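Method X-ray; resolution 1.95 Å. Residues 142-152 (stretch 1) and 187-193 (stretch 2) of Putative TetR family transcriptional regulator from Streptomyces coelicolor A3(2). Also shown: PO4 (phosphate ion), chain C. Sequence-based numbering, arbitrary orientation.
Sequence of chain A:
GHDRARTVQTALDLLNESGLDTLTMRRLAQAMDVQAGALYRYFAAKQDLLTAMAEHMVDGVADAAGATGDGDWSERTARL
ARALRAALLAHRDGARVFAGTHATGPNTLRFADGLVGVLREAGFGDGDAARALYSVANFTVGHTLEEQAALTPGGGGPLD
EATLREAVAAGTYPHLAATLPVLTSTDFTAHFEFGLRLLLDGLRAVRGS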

ATOM      1  N   GLY A 142       0.189  -0.800   2.939  1.00 22.40           N
ATOM      2  CA  GLY A 142       1.331  -0.252   2.188  1.00 22.58           C
ATOM      3  C   GLY A 142       2.646  -0.823   2.699  1.00 22.30           C
ATOM      4  O   GLY A 142       3.507  -1.232   1.920  1.00 21.30           O
ATOM      5  N   HIS A 143       2.795  -0.860   4.024  1.00 22.00           N
ATOM      6  CA  HIS A 143       4.022  -1.407   4.621  1.00 22.44           C
ATOM      7  C   HIS A 143       4.215  -2.889   4.254  1.00 22.30           C
ATOM      8  O   HIS A 143       5.322  -3.329   3.879  1.00 21.78           O
ATOM      9  CB  HIS A 143       3.983  -1.316   6.160  1.00 22.25           C
ATOM     10  CG  HIS A 143       4.998  -2.199   6.804  1.00 24.90           C
ATOM     11  ND1 HIS A 143       6.280  -1.777   7.082  1.00 27.80           N
ATOM     12  CD2 HIS A 143       4.951  -3.515   7.139  1.00 27.53           C
ATOM     13  CE1 HIS A 143       6.971  -2.783   7.597  1.00 27.41           C
ATOM     14  NE2 HIS A 143       6.192  -3.852   7.631  1.00 28.89           N
ATOM     15  N   THR A 144       3.143  -3.671   4.375  1.00 21.96           N
ATOM     16  CA  THR A 144       3.235  -5.122   4.163  1.00 22.59           C
ATOM     17  C   THR A 144       3.453  -5.441   2.669  1.00 23.83           C
ATOM     18  O   THR A 144       4.236  -6.333   2.312  1.00 23.51           O
ATOM     19  CB  THR A 144       1.990  -5.840   4.749  1.00 22.77           C
ATOM     20  OG1 THR A 144       1.815  -5.404   6.115  1.00 24.01           O
ATOM     21  CG2 THR A 144       2.225  -7.382   4.765  1.00 22.72           C
ATOM     22  N   LEU A 145       2.795  -4.690   1.797  1.00 24.02           N
ATOM     23  CA  LEU A 145       3.041  -4.815   0.353  1.00 26.26           C
ATOM     24  C   LEU A 145       4.501  -4.636   0.021  1.00 26.33           C
ATOM     25  O   LEU A 145       5.101  -5.428  -0.735  1.00 26.43           O
ATOM     26  CB  LEU A 145       2.256  -3.749  -0.416  1.00 25.52           C
ATOM     27  CG  LEU A 145       0.798  -3.981  -0.738  1.00 31.04           C
ATOM     28  CD1 LEU A 145       0.229  -2.666  -1.201  1.00 31.49           C
ATOM     29  CD2 LEU A 145       0.682  -5.032  -1.855  1.00 31.19           C
ATOM     30  N   GLU A 146       5.089  -3.581   0.571  1.00 26.69           N
ATOM     31  CA  GLU A 146       6.498  -3.292   0.295  1.00 26.88           C
ATOM     32  C   GLU A 146       7.462  -4.268   0.968  1.00 26.94           C
ATOM     33  O   GLU A 146       8.481  -4.634   0.387  1.00 26.06           O
ATOM     34  CB  GLU A 146       6.828  -1.831   0.594  1.00 27.38           C
ATOM     35  CG  GLU A 146       5.896  -0.841  -0.207  1.00 30.71           C
ATOM     36  CD  GLU A 146       6.104  -0.826  -1.759  1.00 35.37           C
ATOM     37  OE1 GLU A 146       6.500  -1.854  -2.376  1.00 38.90           O
ATOM     38  OE2 GLU A 146       5.858   0.247  -2.364  1.00 34.77           O
ATOM     39  N   GLU A 147       7.116  -4.733   2.169  1.00 26.88           N
ATOM     40  CA  GLU A 147       7.899  -5.792   2.827  1.00 27.63           C
ATOM     41  C   GLU A 147       7.890  -7.066   1.981  1.00 27.89           C
ATOM     42  O   GLU A 147       8.952  -7.689   1.749  1.00 28.26           O
ATOM     43  CB  GLU A 147       7.350  -6.094   4.235  1.00 27.46           C
ATOM     44  CG  GLU A 147       8.000  -7.345   4.848  1.00 29.95           C
ATOM     45  CD  GLU A 147       7.654  -7.561   6.324  1.00 29.67           C
ATOM     46  OE1 GLU A 147       6.961  -6.727   6.936  1.00 30.82           O
ATOM     47  OE2 GLU A 147       8.115  -8.582   6.864  1.00 36.14           O
ATOM     48  N   GLN A 148       6.709  -7.457   1.491  1.00 27.41           N
ATOM     49  CA  GLN A 148       6.616  -8.671   0.668  1.00 28.20           C
ATOM     50  C   GLN A 148       7.300  -8.539  -0.698  1.00 29.11           C
ATOM     51  O   GLN A 148       7.910  -9.504  -1.190  1.00 30.25           O
ATOM     52  CB  GLN A 148       5.174  -9.172   0.556  1.00 27.63           C
ATOM     53  CG  GLN A 148       4.724  -9.750   1.902  1.00 26.73           C
ATOM     54  CD  GLN A 148       3.309 -10.244   1.904  1.00 27.08           C
ATOM     55  OE1 GLN A 148       2.405  -9.568   1.409  1.00 27.37           O
ATOM     56  NE2 GLN A 148       3.092 -11.415   2.506  1.00 24.82           N
ATOM     57  N   ALA A 149       7.220  -7.358  -1.294  1.00 29.17           N
ATOM     58  CA  ALA A 149       7.935  -7.083  -2.543  1.00 30.08           C
ATOM     59  C   ALA A 149       9.445  -7.293  -2.383  1.00 31.57           C
ATOM     60  O   ALA A 149      10.112  -7.795  -3.305  1.00 32.36           O
ATOM     61  CB  ALA A 149       7.642  -5.679  -3.033  1.00 29.48           C
ATOM     62  N   ALA A 150       9.974  -6.894  -1.227  1.00 32.98           N
ATOM     63  CA  ALA A 150      11.400  -6.988  -0.914  1.00 34.79           C
ATOM     64  C   ALA A 150      11.847  -8.422  -0.693  1.00 36.48           C
ATOM     65  O   ALA A 150      12.990  -8.767  -1.022  1.00 36.53           O
ATOM     66  CB  ALA A 150      11.739  -6.158   0.296  1.00 34.31           C
ATOM     67  N   LEU A 151      10.959  -9.243  -0.142  1.00 37.07           N
ATOM     68  CA  LEU A 151      11.277 -10.637   0.176  1.00 38.84           C
ATOM     69  C   LEU A 151      11.054 -11.581  -1.002  1.00 39.18           C
ATOM     70  O   LEU A 151      11.434 -12.744  -0.935  1.00 39.70           O
ATOM     71  CB  LEU A 151      10.469 -11.116   1.396  1.00 39.14           C
ATOM     72  CG  LEU A 151      10.689 -10.372   2.723  1.00 40.34           C
ATOM     73  CD1 LEU A 151       9.487 -10.557   3.657  1.00 40.66           C
ATOM     74  CD2 LEU A 151      11.994 -10.808   3.397  1.00 41.83           C
ATOM     75  N   THR A 152      10.427 -11.077  -2.064  1.00 39.96           N
ATOM     76  CA  THR A 152      10.220 -11.831  -3.302  1.00 40.90           C
ATOM     77  C   THR A 152      11.577 -12.102  -3.934  1.00 40.75           C
ATOM     78  O   THR A 152      12.411 -11.197  -3.972  1.00 40.96           O
ATOM     79  CB  THR A 152       9.327 -11.053  -4.312  1.00 40.99           C
ATOM     80  OG1 THR A 152       8.121 -10.633  -3.661  1.00 42.53           O
ATOM     81  CG2 THR A 152       8.954 -11.928  -5.527  1.00 42.18           C
ATOM     82  N   ASP A 187      15.049  -5.662   9.286  1.00 31.81           N
ATOM     83  CA  ASP A 187      14.140  -5.604  10.436  1.00 29.79           C
ATOM     84  C   ASP A 187      12.852  -4.897  10.078  1.00 27.60           C
ATOM     85  O   ASP A 187      12.587  -3.784  10.535  1.00 25.66           O
ATOM     86  CB  ASP A 187      14.781  -4.903  11.630  1.00 29.78           C
ATOM     87  CG  ASP A 187      14.152  -5.327  12.954  1.00 31.81           C
ATOM     88  OD1 ASP A 187      12.964  -5.825  12.965  1.00 25.79           O
ATOM     89  OD2 ASP A 187      14.862  -5.145  13.978  1.00 33.13           O
ATOM     90  N   PHE A 188      12.055  -5.549   9.248  1.00 27.19           N
ATOM     91  CA  PHE A 188      10.756  -5.001   8.845  1.00 27.10           C
ATOM     92  C   PHE A 188       9.814  -4.798  10.021  1.00 26.64           C
ATOM     93  O   PHE A 188       9.015  -3.851  10.042  1.00 26.18           O
ATOM     94  CB  PHE A 188      10.098  -5.921   7.842  1.00 27.96           C
ATOM     95  CG  PHE A 188      10.810  -5.972   6.535  1.00 29.94           C
ATOM     96  CD1 PHE A 188      10.785  -4.875   5.685  1.00 31.39           C
ATOM     97  CD2 PHE A 188      11.501  -7.120   6.151  1.00 31.01           C
ATOM     98  CE1 PHE A 188      11.437  -4.919   4.454  1.00 33.39           C
ATOM     99  CE2 PHE A 188      12.155  -7.172   4.930  1.00 33.54           C
ATOM    100  CZ  PHE A 188      12.126  -6.064   4.086  1.00 32.64           C
ATOM    101  N   THR A 189       9.896  -5.696  10.992  1.00 25.52           N
ATOM    102  CA  THR A 189       9.062  -5.591  12.178  1.00 26.13           C
ATOM    103  C   THR A 189       9.324  -4.281  12.923  1.00 26.19           C
ATOM    104  O   THR A 189       8.371  -3.601  13.316  1.00 26.21           O
ATOM    105  CB  THR A 189       9.222  -6.810  13.105  1.00 25.92           C
ATOM    106  OG1 THR A 189       8.813  -7.979  12.391  1.00 26.68           O
ATOM    107  CG2 THR A 189       8.311  -6.681  14.344  1.00 27.92           C
ATOM    108  N   ALA A 190      10.601  -3.955  13.143  1.00 26.30           N
ATOM    109  CA  ALA A 190      10.991  -2.676  13.753  1.00 26.79           C
ATOM    110  C   ALA A 190      10.475  -1.469  12.958  1.00 27.32           C
ATOM    111  O   ALA A 190       9.975  -0.502  13.553  1.00 26.91           O
ATOM    112  CB  ALA A 190      12.527  -2.594  13.936  1.00 27.16           C
ATOM    113  N   HIS A 191      10.570  -1.523  11.624  1.00 26.72           N
ATOM    114  CA  HIS A 191      10.038  -0.435  10.784  1.00 26.54           C
ATOM    115  C   HIS A 191       8.523  -0.287  10.987  1.00 26.57           C
ATOM    116  O   HIS A 191       8.013   0.822  11.156  1.00 25.73           O
ATOM    117  CB  HIS A 191      10.360  -0.686   9.306  1.00 27.09           C
ATOM    118  CG  HIS A 191      11.816  -0.586   8.995  1.00 30.12           C
ATOM    119  ND1 HIS A 191      12.350  -0.949   7.782  1.00 33.15           N
ATOM    120  CD2 HIS A 191      12.863  -0.220   9.770  1.00 35.70           C
ATOM    121  CE1 HIS A 191      13.655  -0.764   7.800  1.00 32.08           C
ATOM    122  NE2 HIS A 191      13.996  -0.333   9.001  1.00 35.35           N
ATOM    123  N   PHE A 192       7.821  -1.413  10.998  1.00 25.64           N
ATOM    124  CA  PHE A 192       6.387  -1.415  11.189  1.00 25.69           C
ATOM    125  C   PHE A 192       6.001  -0.809  12.542  1.00 26.27           C
ATOM    126  O   PHE A 192       5.115   0.048  12.628  1.00 26.29           O
ATOM    127  CB  PHE A 192       5.827  -2.837  11.085  1.00 25.68           C
ATOM    128  CG  PHE A 192       4.341  -2.899  11.304  1.00 24.03           C
ATOM    129  CD1 PHE A 192       3.460  -2.329  10.379  1.00 23.72           C
ATOM    130  CD2 PHE A 192       3.822  -3.503  12.449  1.00 25.05           C
ATOM    131  CE1 PHE A 192       2.060  -2.381  10.588  1.00 23.73           C
ATOM    132  CE2 PHE A 192       2.442  -3.554  12.662  1.00 23.50           C
ATOM    133  CZ  PHE A 192       1.563  -3.003  11.745  1.00 24.79           C
ATOM    134  N   GLU A 193       6.670  -1.263  13.598  1.00 25.69           N
ATOM    135  CA  GLU A 193       6.397  -0.763  14.935  1.00 24.94           C
ATOM    136  C   GLU A 193       6.629   0.760  15.022  1.00 25.25           C
ATOM    137  O   GLU A 193       5.884   1.467  15.714  1.00 25.44           O
ATOM    138  CB  GLU A 193       7.237  -1.517  15.978  1.00 25.25           C
ATOM    139  CG  GLU A 193       6.798  -2.985  16.189  1.00 27.68           C
ATOM    140  CD  GLU A 193       5.330  -3.117  16.672  1.00 30.48           C
ATOM    141  OE1 GLU A 193       4.869  -2.275  17.470  1.00 32.21           O
ATOM    142  OE2 GLU A 193       4.653  -4.074  16.252  1.00 31.85           O
TER
HETATM  143  P   PO4 C 303      15.962  -0.384  12.070  0.70 60.13           P
HETATM  144  O1  PO4 C 303      16.159  -1.650  12.873  0.70 61.05           O
HETATM  145  O2  PO4 C 303      14.489  -0.252  11.750  0.70 61.49           O
HETATM  146  O3  PO4 C 303      16.405   0.819  12.863  0.70 61.43           O
HETATM  147  O4  PO4 C 303      16.751  -0.488  10.806  0.70 60.15           O

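The two stretches meet as a nearly antiparallel pair of helices held by van der Waals packing and two CH-pi contacts, with no hydrogen bond crossing between them. The angle between the N-to-C directions of the helix axes is 164°, and the axes come no closer than 10.9 Å, a spacing wide enough to be filled by large side chains. The register follows from the nearest CA atoms: His-143 CA lies 7.0 Å from Phe-192 CA, and Glu-147 CA lies 6.7 Å from Phe-188 CA. On each helix the paired residues are four apart, about one turn, so the same side of each helix faces its partner twice.

Phe-188 gives up the most surface, 115 Å² of the 329 Å² buried in total on both sides. Its CA-to-CB bond points toward the first helix, and chi1 is in the m well. Glu-147 CG sits over one face of the ring, 3.7 Å from the centroid and 19° off the normal, which is good CH-pi geometry. The extended side chain of Glu-147 (chi1 and chi2 both t) presents its methylene there, while its CD reaches within 3.3 Å of Phe-188 CB. Farther along the ring, Ala-150 CB approaches Phe-188 CZ at 3.8 Å and Leu-151 CD2 approaches Phe-188 CE2 at 3.9 Å. Ala-150 makes its contact directly from CB; Leu-151 starts sideways, but its end comes nearer and meets the ring at CE2.

At the other end of the contact, the CA-to-CB bond of His-143 points toward the second helix, and the residue buries 79 Å². Phe-192 CB lies over one face of its imidazole, 3.8 Å from the centroid and 22° off the normal; the closest atoms are His-143 NE2 and Phe-192 CB, at 3.6 Å. The two aromatic rings themselves meet obliquely, with centroids 5.2 Å apart and planes at 49°. At the imidazole edge, His-143 CE1 comes within 3.4 Å of Phe-188 O, a carbonyl that already accepts the helical bond from Phe-192 N at 2.9 Å.

The side-chain hydrogen bonds within the two stretches run inside each one, not between them. His-143 NE2 donates a weak bond to Glu-147 OE1 (3.1 Å, 134°), linking successive turns of the first helix beside the interface and giving the buried imidazole a polar partner. At the start of the second helix, Asp-187 OD1 caps by accepting from Ala-190 N at 3.0 Å, with an angle of 162°. Asp-187 itself buries nothing against the first stretch, so it supports the helix rather than the contact.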